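Local coordinates for protein intracellular serine protease (Bacillus licheniformis, PDB 4ZOQ) that probably cleaves peptide bonds as a subtilisin-like serine endopeptidase acting on lanthipeptides, at residues Ser270-Gly274 with Thr275-Ala279. Residues are numbered along the deposited sequence; the frame is centred on the assembly and turned at random.
Sequences SLSYG and TSLAA
L277 reaches back over the connection between strand and helix: its CD1 methyl lies against the backbone of Y273, 3.5 Å from Y273 C, and meets the end of the strand at the side chain of S272, 3.9 Å from S272 OG. CG sits anti to the carbonyl carbon (chi1 -58°) and the chain beyond is extended, which carries CD1 back toward the Y273 backbone; a branched aliphatic residue suits this place, lying against peptide backbone with V246 and M93 among its neighbours. A hydrogen bond from L277 N to G274 O, 2.9 Å, helps close the turn, with the donor above the carbonyl plane rather than on a lone pair. G274 makes the corner possible, because at phi 138° and psi 158° a CB would jam against the preceding carbonyl oxygen and crowd T275 N. T275 holds OG1 between its backbone N and carbonyl carbon, and that hydroxyl hydrogen-bonds N175 OD1 and the backbone N of G174. S276, the predicted nucleophile, lies two residues after G274, near the start of the helix, as in subtilisins, with its side chain beside H86. Y273 turns the other way, its ring meeting Y229 edge-to-face. Strand 269-272 pairs antiparallel with 246-249, whose V246 and T248 also touch L277, while Q89 and M93 of helix 86-97 pack on the same leucine and A278 rests on strand 200-205 of the main sheet.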
loop_
_atom_site.group_PDB
_atom_site.type_symbol
_atom_site.label_atom_id
_atom_site.label_comp_id
_atom_site.label_asym_id
_atom_site.label_seq_id
_atom_site.Cartn_x
_atom_site.Cartn_y
_atom_site.Cartn_z
ATOM N N SER B 270 -8.711 14.868 7.849
ATOM C CA SER B 270 -7.562 15.241 8.678
ATOM C C SER B 270 -6.354 15.630 7.817
ATOM O O SER B 270 -6.102 15.071 6.737
ATOM C CB SER B 270 -7.175 14.123 9.650
ATOM O OG SER B 270 -6.131 14.531 10.537
ATOM N N LEU B 271 -5.595 16.577 8.328
ATOM C CA LEU B 271 -4.398 17.036 7.683
ATOM C C LEU B 271 -3.268 16.101 8.085
ATOM O O LEU B 271 -3.068 15.809 9.269
ATOM C CB LEU B 271 -4.130 18.470 8.113
ATOM C CG LEU B 271 -3.828 19.501 7.043
ATOM C CD1 LEU B 271 -4.838 19.410 5.896
ATOM C CD2 LEU B 271 -3.920 20.842 7.726
ATOM N N SER B 272 -2.513 15.636 7.108
ATOM C CA SER B 272 -1.490 14.639 7.374
ATOM C C SER B 272 -0.390 14.676 6.313
ATOM O O SER B 272 -0.350 15.589 5.480
ATOM C CB SER B 272 -2.160 13.251 7.424
ATOM O OG SER B 272 -1.296 12.242 7.926
ATOM N N TYR B 273 0.480 13.668 6.336
ATOM C CA TYR B 273 1.583 13.541 5.383
ATOM C C TYR B 273 2.141 12.110 5.408
ATOM O O TYR B 273 1.914 11.382 6.363
ATOM C CB TYR B 273 2.675 14.581 5.692
ATOM C CG TYR B 273 3.516 14.267 6.920
ATOM C CD1 TYR B 273 4.549 13.337 6.877
ATOM C CD2 TYR B 273 3.255 14.902 8.141
ATOM C CE1 TYR B 273 5.315 13.041 8.012
ATOM C CE2 TYR B 273 4.017 14.623 9.285
ATOM C CZ TYR B 273 5.047 13.687 9.212
ATOM O OH TYR B 273 5.812 13.416 10.331
ATOM N N GLY B 274 2.925 11.742 4.400
ATOM C CA GLY B 274 3.652 10.486 4.420
ATOM C C GLY B 274 3.662 9.703 3.111
ATOM O O GLY B 274 2.800 9.921 2.203
ATOM N N THR B 275 4.667 8.824 2.989
ATOM C CA THR B 275 4.753 7.915 1.850
ATOM C C THR B 275 3.523 6.996 1.835
ATOM O O THR B 275 3.111 6.491 0.783
ATOM C CB THR B 275 6.049 7.038 1.839
ATOM O OG1 THR B 275 6.175 6.335 3.075
ATOM C CG2 THR B 275 7.312 7.874 1.612
ATOM N N SER B 276 2.909 6.782 2.987
ATOM C CA SER B 276 1.712 5.943 2.999
ATOM C C SER B 276 0.558 6.623 2.268
ATOM O O SER B 276 -0.440 6.013 1.934
ATOM C CB SER B 276 1.298 5.627 4.433
ATOM O OG SER B 276 0.796 6.783 5.084
ATOM N N LEU B 277 0.726 7.914 2.025
ATOM C CA LEU B 277 -0.244 8.706 1.317
ATOM C C LEU B 277 0.201 8.923 -0.128
ATOM O O LEU B 277 -0.591 9.334 -0.966
ATOM C CB LEU B 277 -0.436 10.042 2.023
ATOM C CG LEU B 277 -0.872 9.909 3.483
ATOM C CD1 LEU B 277 -1.034 11.279 4.112
ATOM C CD2 LEU B 277 -2.153 9.056 3.636
ATOM N N ALA B 278 1.459 8.621 -0.423
ATOM C CA ALA B 278 1.935 8.783 -1.780
ATOM C C ALA B 278 1.636 7.556 -2.578
ATOM O O ALA B 278 1.128 7.667 -3.696
ATOM C CB ALA B 278 3.426 9.095 -1.816
ATOM N N ALA B 279 1.946 6.390 -2.009
ATOM C CA ALA B 279 1.746 5.128 -2.721
ATOM C C ALA B 279 0.316 4.934 -3.281
ATOM O O ALA B 279 0.179 4.523 -4.438
ATOM C CB ALA B 279 2.145 3.952 -1.844
#